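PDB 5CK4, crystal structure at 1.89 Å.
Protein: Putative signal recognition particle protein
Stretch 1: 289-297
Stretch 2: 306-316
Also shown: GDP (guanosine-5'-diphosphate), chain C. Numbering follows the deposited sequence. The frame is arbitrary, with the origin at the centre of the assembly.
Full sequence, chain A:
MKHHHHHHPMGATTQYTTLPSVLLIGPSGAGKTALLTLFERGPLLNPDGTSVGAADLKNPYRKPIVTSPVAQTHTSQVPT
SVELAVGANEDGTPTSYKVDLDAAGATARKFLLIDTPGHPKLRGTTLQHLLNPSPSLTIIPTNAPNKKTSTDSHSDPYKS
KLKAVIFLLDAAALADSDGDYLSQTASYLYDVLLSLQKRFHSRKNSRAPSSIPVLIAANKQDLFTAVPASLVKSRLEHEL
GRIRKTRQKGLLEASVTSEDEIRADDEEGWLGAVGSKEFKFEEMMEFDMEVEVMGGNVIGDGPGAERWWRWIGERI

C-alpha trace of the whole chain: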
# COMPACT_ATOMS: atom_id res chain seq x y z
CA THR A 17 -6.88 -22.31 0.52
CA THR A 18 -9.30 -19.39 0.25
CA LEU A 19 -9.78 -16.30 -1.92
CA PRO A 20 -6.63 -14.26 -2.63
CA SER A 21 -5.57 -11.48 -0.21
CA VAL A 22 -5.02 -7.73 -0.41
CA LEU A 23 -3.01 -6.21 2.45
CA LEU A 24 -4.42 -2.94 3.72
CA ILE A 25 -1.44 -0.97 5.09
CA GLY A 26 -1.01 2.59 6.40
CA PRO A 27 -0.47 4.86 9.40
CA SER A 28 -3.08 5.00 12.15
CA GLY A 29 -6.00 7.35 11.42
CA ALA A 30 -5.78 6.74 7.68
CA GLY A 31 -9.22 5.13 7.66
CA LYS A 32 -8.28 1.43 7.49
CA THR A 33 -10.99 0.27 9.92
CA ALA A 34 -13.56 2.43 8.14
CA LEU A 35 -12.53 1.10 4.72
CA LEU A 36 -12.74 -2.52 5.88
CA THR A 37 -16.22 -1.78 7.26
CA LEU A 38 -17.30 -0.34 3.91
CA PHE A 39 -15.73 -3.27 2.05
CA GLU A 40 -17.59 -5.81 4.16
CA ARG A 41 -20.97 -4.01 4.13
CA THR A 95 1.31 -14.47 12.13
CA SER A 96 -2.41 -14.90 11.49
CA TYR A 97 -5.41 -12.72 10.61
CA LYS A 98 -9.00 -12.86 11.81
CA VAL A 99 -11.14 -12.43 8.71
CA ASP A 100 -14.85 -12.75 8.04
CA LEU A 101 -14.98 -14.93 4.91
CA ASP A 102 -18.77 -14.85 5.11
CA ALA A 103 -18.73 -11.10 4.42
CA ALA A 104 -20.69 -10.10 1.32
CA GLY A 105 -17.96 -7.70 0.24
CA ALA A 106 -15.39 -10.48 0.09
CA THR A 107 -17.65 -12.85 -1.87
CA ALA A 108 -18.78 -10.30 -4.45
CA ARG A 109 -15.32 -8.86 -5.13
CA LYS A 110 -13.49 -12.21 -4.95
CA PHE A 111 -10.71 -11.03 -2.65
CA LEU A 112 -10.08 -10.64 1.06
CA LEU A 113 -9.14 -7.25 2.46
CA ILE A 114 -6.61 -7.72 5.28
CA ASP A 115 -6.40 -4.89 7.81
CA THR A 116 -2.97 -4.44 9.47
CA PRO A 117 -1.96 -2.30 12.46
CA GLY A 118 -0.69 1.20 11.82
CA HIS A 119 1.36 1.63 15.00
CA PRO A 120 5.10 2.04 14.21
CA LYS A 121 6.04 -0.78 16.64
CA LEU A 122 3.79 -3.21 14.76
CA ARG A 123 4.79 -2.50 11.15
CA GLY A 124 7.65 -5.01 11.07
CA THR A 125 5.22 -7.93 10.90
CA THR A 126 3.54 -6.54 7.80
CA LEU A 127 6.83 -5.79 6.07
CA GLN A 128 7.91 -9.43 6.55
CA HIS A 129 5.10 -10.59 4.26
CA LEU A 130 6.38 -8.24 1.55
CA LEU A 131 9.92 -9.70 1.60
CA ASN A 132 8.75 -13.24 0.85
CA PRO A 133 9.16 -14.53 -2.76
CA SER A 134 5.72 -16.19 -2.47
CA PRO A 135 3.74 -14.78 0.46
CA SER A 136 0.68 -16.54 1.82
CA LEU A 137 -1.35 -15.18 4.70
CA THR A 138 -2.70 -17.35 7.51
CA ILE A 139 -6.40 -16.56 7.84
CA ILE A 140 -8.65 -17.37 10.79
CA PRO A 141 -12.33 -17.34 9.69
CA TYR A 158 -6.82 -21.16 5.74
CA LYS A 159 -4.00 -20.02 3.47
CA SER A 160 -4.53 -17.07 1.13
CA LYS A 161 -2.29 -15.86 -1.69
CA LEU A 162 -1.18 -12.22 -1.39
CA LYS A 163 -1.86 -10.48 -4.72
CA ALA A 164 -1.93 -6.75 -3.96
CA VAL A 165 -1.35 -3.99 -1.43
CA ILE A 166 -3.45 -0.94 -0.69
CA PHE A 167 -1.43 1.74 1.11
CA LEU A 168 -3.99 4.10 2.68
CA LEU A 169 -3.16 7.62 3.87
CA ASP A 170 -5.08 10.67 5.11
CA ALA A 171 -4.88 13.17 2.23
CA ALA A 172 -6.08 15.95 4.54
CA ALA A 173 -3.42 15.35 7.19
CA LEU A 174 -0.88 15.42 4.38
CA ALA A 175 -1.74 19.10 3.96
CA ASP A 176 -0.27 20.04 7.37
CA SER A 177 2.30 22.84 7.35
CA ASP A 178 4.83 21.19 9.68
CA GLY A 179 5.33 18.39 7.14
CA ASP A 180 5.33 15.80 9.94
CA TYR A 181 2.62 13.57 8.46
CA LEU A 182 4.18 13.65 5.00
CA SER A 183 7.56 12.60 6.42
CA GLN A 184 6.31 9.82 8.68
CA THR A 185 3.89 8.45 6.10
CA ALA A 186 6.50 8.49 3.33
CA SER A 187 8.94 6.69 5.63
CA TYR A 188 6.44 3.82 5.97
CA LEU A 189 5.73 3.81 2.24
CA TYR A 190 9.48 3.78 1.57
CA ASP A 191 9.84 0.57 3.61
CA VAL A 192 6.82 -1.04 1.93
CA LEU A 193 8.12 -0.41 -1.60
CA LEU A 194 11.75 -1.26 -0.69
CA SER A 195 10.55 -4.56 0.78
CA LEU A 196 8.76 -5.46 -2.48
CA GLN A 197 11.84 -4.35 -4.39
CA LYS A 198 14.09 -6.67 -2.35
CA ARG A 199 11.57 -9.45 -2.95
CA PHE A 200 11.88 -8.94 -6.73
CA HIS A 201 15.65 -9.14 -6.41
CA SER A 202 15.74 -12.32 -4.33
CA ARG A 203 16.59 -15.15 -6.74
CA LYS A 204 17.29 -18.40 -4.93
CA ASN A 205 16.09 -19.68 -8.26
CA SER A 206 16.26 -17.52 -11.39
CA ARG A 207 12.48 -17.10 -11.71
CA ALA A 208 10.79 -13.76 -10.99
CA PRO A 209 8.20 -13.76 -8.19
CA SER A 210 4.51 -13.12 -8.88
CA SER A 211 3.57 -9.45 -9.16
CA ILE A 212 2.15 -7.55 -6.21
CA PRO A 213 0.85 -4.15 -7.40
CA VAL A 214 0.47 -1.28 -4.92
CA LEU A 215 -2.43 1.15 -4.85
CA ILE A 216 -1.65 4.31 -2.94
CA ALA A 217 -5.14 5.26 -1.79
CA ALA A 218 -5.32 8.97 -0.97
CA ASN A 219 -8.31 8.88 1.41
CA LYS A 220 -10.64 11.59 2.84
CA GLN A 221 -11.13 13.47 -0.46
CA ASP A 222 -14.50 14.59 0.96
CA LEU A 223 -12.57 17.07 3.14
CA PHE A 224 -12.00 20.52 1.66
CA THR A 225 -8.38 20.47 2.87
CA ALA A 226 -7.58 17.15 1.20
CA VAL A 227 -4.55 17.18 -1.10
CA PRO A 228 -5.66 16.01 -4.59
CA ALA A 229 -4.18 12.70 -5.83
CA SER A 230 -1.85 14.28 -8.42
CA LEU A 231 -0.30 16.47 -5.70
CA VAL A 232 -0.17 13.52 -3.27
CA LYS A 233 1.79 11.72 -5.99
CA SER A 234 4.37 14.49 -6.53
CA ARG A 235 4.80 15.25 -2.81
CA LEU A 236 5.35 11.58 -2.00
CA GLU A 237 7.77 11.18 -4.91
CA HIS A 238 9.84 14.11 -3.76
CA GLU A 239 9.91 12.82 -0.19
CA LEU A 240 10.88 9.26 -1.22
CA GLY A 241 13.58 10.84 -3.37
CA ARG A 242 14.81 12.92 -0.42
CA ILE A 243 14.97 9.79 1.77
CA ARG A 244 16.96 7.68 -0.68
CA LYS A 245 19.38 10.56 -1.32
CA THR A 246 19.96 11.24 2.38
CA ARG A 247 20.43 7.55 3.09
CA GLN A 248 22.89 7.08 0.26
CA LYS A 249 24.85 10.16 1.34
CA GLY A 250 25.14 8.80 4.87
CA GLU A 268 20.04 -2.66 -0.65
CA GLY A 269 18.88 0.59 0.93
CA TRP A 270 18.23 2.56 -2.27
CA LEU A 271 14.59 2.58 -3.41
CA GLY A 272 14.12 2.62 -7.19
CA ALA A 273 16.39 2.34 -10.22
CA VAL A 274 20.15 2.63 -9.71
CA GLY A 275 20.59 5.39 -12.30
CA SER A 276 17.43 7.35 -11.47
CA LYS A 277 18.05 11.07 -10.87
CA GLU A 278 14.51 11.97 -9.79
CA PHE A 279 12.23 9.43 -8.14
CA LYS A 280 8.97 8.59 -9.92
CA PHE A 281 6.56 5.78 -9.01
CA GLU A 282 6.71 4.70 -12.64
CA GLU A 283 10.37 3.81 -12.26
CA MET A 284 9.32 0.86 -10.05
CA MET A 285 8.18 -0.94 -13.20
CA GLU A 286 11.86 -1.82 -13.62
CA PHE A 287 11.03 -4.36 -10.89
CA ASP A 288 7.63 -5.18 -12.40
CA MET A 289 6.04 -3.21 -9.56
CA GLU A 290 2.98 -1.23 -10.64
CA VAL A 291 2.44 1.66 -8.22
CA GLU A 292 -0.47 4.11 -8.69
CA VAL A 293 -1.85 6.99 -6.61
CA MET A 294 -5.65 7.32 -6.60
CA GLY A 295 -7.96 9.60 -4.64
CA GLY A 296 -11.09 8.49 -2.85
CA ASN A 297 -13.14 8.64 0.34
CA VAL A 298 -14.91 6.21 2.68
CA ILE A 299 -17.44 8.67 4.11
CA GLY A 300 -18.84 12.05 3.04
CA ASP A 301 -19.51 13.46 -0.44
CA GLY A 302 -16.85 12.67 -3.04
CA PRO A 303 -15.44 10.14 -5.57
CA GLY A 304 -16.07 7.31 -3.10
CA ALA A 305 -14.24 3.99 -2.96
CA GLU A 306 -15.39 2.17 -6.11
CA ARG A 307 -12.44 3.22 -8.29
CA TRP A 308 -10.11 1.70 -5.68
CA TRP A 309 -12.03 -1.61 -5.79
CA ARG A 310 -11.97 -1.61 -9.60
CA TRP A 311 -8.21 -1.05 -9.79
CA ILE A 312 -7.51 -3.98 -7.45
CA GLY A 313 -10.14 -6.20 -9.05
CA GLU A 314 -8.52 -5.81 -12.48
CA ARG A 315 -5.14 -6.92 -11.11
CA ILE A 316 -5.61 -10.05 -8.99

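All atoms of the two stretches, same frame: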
# COMPACT_ATOMS: atom_id res chain seq x y z
N MET A 289 6.89 -3.67 -10.65
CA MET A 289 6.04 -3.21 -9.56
C MET A 289 5.17 -2.05 -10.04
O MET A 289 5.66 -0.94 -10.23
CB MET A 289 6.90 -2.75 -8.36
CG MET A 289 7.57 -3.87 -7.56
SD MET A 289 8.67 -3.21 -6.28
CE MET A 289 7.55 -1.97 -5.58
N GLU A 290 3.88 -2.30 -10.25
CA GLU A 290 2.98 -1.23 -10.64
C GLU A 290 2.53 -0.47 -9.40
O GLU A 290 1.99 -1.06 -8.48
CB GLU A 290 1.78 -1.79 -11.41
CG GLU A 290 0.92 -0.71 -12.04
CD GLU A 290 -0.27 -1.28 -12.78
OE1 GLU A 290 -0.42 -2.52 -12.82
OE2 GLU A 290 -1.06 -0.48 -13.33
N VAL A 291 2.76 0.85 -9.38
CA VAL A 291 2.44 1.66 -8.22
C VAL A 291 1.64 2.86 -8.70
O VAL A 291 2.12 3.60 -9.56
CB VAL A 291 3.71 2.14 -7.45
CG1 VAL A 291 3.31 2.93 -6.21
CG2 VAL A 291 4.57 0.93 -7.04
N GLU A 292 0.40 3.01 -8.21
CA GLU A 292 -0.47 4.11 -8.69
C GLU A 292 -1.11 4.86 -7.52
O GLU A 292 -1.52 4.26 -6.52
CB GLU A 292 -1.56 3.57 -9.64
CG GLU A 292 -2.42 4.66 -10.29
CD GLU A 292 -3.35 4.14 -11.38
OE1 GLU A 292 -3.05 3.09 -12.00
OE2 GLU A 292 -4.40 4.79 -11.62
N VAL A 293 -1.23 6.18 -7.65
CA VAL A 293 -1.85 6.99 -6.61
C VAL A 293 -3.27 7.31 -7.07
O VAL A 293 -3.48 7.73 -8.22
CB VAL A 293 -1.06 8.28 -6.37
CG1 VAL A 293 -1.73 9.16 -5.31
CG2 VAL A 293 0.38 7.94 -5.97
N MET A 294 -4.25 7.11 -6.20
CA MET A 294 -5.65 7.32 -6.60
C MET A 294 -6.42 7.92 -5.44
O MET A 294 -6.33 7.43 -4.32
CB MET A 294 -6.30 6.00 -7.04
CG MET A 294 -7.76 6.14 -7.53
SD MET A 294 -8.41 4.59 -8.19
CE MET A 294 -7.08 4.12 -9.31
N GLY A 295 -7.16 9.00 -5.69
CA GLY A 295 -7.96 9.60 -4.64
C GLY A 295 -9.26 8.87 -4.39
O GLY A 295 -9.80 8.18 -5.27
N GLY A 296 -9.78 9.03 -3.18
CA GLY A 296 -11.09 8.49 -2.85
C GLY A 296 -11.51 8.90 -1.45
O GLY A 296 -10.82 9.67 -0.79
N ASN A 297 -12.65 8.38 -1.01
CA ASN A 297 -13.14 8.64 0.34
C ASN A 297 -14.09 7.54 0.80
O ASN A 297 -14.80 6.94 -0.01
CB ASN A 297 -13.82 10.02 0.41
CG ASN A 297 -15.02 10.13 -0.50
OD1 ASN A 297 -14.88 10.20 -1.72
ND2 ASN A 297 -16.22 10.15 0.08
N GLU A 306 -15.24 3.13 -5.03
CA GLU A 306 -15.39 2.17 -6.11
C GLU A 306 -14.21 2.09 -7.09
O GLU A 306 -13.88 1.01 -7.58
CB GLU A 306 -16.71 2.39 -6.86
CG GLU A 306 -17.91 1.81 -6.14
CD GLU A 306 -17.88 0.29 -6.03
OE1 GLU A 306 -17.24 -0.37 -6.89
OE2 GLU A 306 -18.49 -0.26 -5.09
N ARG A 307 -13.60 3.23 -7.39
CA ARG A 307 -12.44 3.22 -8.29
C ARG A 307 -11.28 2.43 -7.69
O ARG A 307 -10.54 1.76 -8.41
CB ARG A 307 -11.97 4.64 -8.62
CG ARG A 307 -12.93 5.43 -9.50
CD ARG A 307 -12.17 6.41 -10.38
NE ARG A 307 -11.23 5.73 -11.27
CZ ARG A 307 -9.95 6.06 -11.41
NH1 ARG A 307 -9.44 7.08 -10.73
NH2 ARG A 307 -9.18 5.37 -12.24
N TRP A 308 -11.13 2.49 -6.36
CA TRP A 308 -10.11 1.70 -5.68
C TRP A 308 -10.41 0.21 -5.88
O TRP A 308 -9.51 -0.55 -6.23
CB TRP A 308 -10.08 1.99 -4.18
CG TRP A 308 -9.54 3.33 -3.76
CD1 TRP A 308 -8.68 4.13 -4.45
CD2 TRP A 308 -9.82 4.00 -2.53
NE1 TRP A 308 -8.41 5.27 -3.73
CE2 TRP A 308 -9.10 5.21 -2.54
CE3 TRP A 308 -10.63 3.71 -1.42
CZ2 TRP A 308 -9.14 6.12 -1.48
CZ3 TRP A 308 -10.67 4.61 -0.37
CH2 TRP A 308 -9.94 5.80 -0.41
N TRP A 309 -11.66 -0.20 -5.65
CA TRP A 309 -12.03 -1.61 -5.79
C TRP A 309 -11.84 -2.12 -7.22
O TRP A 309 -11.50 -3.28 -7.43
CB TRP A 309 -13.49 -1.87 -5.37
CG TRP A 309 -13.89 -1.40 -3.98
CD1 TRP A 309 -15.06 -0.78 -3.65
CD2 TRP A 309 -13.15 -1.53 -2.76
NE1 TRP A 309 -15.09 -0.51 -2.31
CE2 TRP A 309 -13.93 -0.95 -1.73
CE3 TRP A 309 -11.90 -2.07 -2.43
CZ2 TRP A 309 -13.50 -0.90 -0.41
CZ3 TRP A 309 -11.48 -2.01 -1.11
CH2 TRP A 309 -12.28 -1.43 -0.12
N ARG A 310 -12.10 -1.25 -8.19
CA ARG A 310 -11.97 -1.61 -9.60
C ARG A 310 -10.51 -1.85 -9.97
O ARG A 310 -10.18 -2.82 -10.65
CB ARG A 310 -12.55 -0.50 -10.47
CG ARG A 310 -12.56 -0.80 -11.96
CD ARG A 310 -13.43 0.22 -12.70
NE ARG A 310 -14.81 0.23 -12.20
CZ ARG A 310 -15.33 1.15 -11.40
NH1 ARG A 310 -14.58 2.16 -10.98
NH2 ARG A 310 -16.59 1.07 -11.00
N TRP A 311 -9.64 -0.96 -9.50
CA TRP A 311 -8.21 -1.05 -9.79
C TRP A 311 -7.63 -2.37 -9.29
O TRP A 311 -6.91 -3.07 -10.02
CB TRP A 311 -7.48 0.14 -9.16
CG TRP A 311 -6.05 0.33 -9.59
CD1 TRP A 311 -5.60 1.11 -10.62
CD2 TRP A 311 -4.89 -0.25 -8.99
NE1 TRP A 311 -4.23 1.04 -10.70
CE2 TRP A 311 -3.77 0.21 -9.71
CE3 TRP A 311 -4.69 -1.13 -7.92
CZ2 TRP A 311 -2.47 -0.17 -9.39
CZ3 TRP A 311 -3.39 -1.51 -7.60
CH2 TRP A 311 -2.31 -1.03 -8.33
N ILE A 312 -7.96 -2.72 -8.05
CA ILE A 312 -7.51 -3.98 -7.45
C ILE A 312 -8.11 -5.19 -8.14
O ILE A 312 -7.41 -6.16 -8.47
CB ILE A 312 -7.87 -4.03 -5.94
CG1 ILE A 312 -7.11 -2.94 -5.18
CG2 ILE A 312 -7.56 -5.41 -5.37
CD1 ILE A 312 -5.62 -3.18 -5.04
N GLY A 313 -9.42 -5.13 -8.37
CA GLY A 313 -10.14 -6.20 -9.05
C GLY A 313 -9.57 -6.56 -10.42
O GLY A 313 -9.59 -7.72 -10.81
N GLU A 314 -9.07 -5.56 -11.14
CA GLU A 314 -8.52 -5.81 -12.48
C GLU A 314 -7.11 -6.42 -12.44
O GLU A 314 -6.57 -6.80 -13.48
CB GLU A 314 -8.49 -4.52 -13.30
CG GLU A 314 -9.86 -4.05 -13.74
CD GLU A 314 -9.82 -2.68 -14.39
OE1 GLU A 314 -8.73 -2.07 -14.43
OE2 GLU A 314 -10.88 -2.23 -14.87
N ARG A 315 -6.55 -6.55 -11.24
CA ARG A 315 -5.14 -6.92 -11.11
C ARG A 315 -4.83 -8.16 -10.27
O ARG A 315 -3.67 -8.48 -10.05
CB ARG A 315 -4.33 -5.74 -10.56
CG ARG A 315 -4.06 -4.67 -11.59
CD ARG A 315 -3.65 -3.36 -10.94
NE ARG A 315 -3.32 -2.38 -11.97
CZ ARG A 315 -4.22 -1.65 -12.61
NH1 ARG A 315 -5.52 -1.78 -12.32
NH2 ARG A 315 -3.83 -0.78 -13.54
N ILE A 316 -5.86 -8.86 -9.81
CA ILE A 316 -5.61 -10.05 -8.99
C ILE A 316 -6.18 -11.33 -9.60
O ILE A 316 -7.00 -11.29 -10.52
CB ILE A 316 -6.16 -9.87 -7.58
CG1 ILE A 316 -7.68 -9.70 -7.63
CG2 ILE A 316 -5.50 -8.67 -6.92
CD1 ILE A 316 -8.25 -9.15 -6.37
PB GDP C . -7.44 3.54 11.07
O1B GDP C . -8.02 2.17 11.20
O2B GDP C . -6.51 3.59 9.87
O3B GDP C . -6.63 3.96 12.28
O3A GDP C . -8.57 4.65 10.81
PA GDP C . -10.12 4.61 11.26
O1A GDP C . -10.89 3.63 10.42
O2A GDP C . -10.28 4.38 12.74
O5' GDP C . -10.46 6.10 10.83
C5' GDP C . -9.84 7.19 11.49
C4' GDP C . -10.82 8.36 11.48
O4' GDP C . -10.93 8.86 10.14
C3' GDP C . -12.22 7.93 11.90
O3' GDP C . -12.79 9.03 12.62
C2' GDP C . -12.97 7.78 10.59
O2' GDP C . -14.37 8.04 10.71
C1' GDP C . -12.31 8.84 9.74
N9 GDP C . -12.41 8.56 8.30
C8 GDP C . -12.14 7.40 7.66
N7 GDP C . -12.32 7.55 6.32
C5 GDP C . -12.68 8.82 6.10
C6 GDP C . -13.03 9.64 4.93
O6 GDP C . -12.99 9.13 3.78
N1 GDP C . -13.34 10.93 5.14
C2 GDP C . -13.37 11.49 6.37
N2 GDP C . -13.71 12.79 6.51
N3 GDP C . -13.07 10.79 7.49
C4 GDP C . -12.73 9.48 7.41
O HOH W 1 -11.85 5.76 -5.38

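The helix of stretch 2 runs roughly antiparallel to strand 291-295: the angle between their N-to-C directions is 153°, and the axes approach to 8.9 Å. Together the stretches bury 522 Å². On the strand side the contact follows the alternation of side chains: the CA-to-CB bonds of Glu 290, Glu 292 and Met 294 point toward stretch 2, while those of Val 291 and Val 293 point away and touch nothing in it.

Arg 307 is the first helix residue to engage. Its CB lies 3.6 Å from Met 294 SD, and its carbonyl O lies 3.5 Å from the same sulfur, which also sits over one face of the guanidinium. Arg 307 thus packs its CB and a guanidinium face against the thioether, and the residue as a whole stays exposed, which suits a charged side chain.

Trp 308 starts sideways, but its chi1 of -71° (m) brings the indole to the strand. Its NE1 donates a hydrogen bond to Met 294 O at 3.1 Å with an N-H...acceptor angle of 169°, nearly linear, and the oxygen lies at the ring edge, near its plane. This satisfies the indole N-H within a buried residue. Beyond it, Trp 308 CZ2 comes within 3.4 Å of Gly 296 CA. A CB built on Gly 296 would sit 2.6 Å from that CZ2, a clash, so the absence of a side chain makes room for the ring. A water accepts a weak bond from Trp 308 N (3.5 Å to its O) and donates to Gly 295 O (3.2 Å), linking the two backbones.

One turn later, Trp 311 points toward the strand with chi1 -169° (t). Its NE1 donates to Glu 292 OE1 at 2.7 Å and 148°, again at the ring edge, while its CD1 packs 3.6 Å from Met 294 CE. Met 294, buried and with 117 Å² covered by stretch 2, therefore fills the space between the two indoles: its SD is also 3.8 Å from Trp 308 CD1. An unbranched, flexible thioether suits this position.

Arg 315 closes the contact with a two-pronged salt bridge to Glu 290. Its NE donates to OE1 of Glu 290 at 3.0 Å (164°) and its NH2 to OE2 of Glu 290 at 2.8 Å (154°); the extended t, t chi1 and chi2 of Glu 290 carry the carboxylate to the guanidinium edge. Arg 315 NH1 donates to Trp 311 O at 3.0 Å, tethering the guanidinium to the helix. Glu 292 OE1, 4.2 Å from Arg 315 NH2 and well out of the guanidinium plane, adds only a charge-charge interaction.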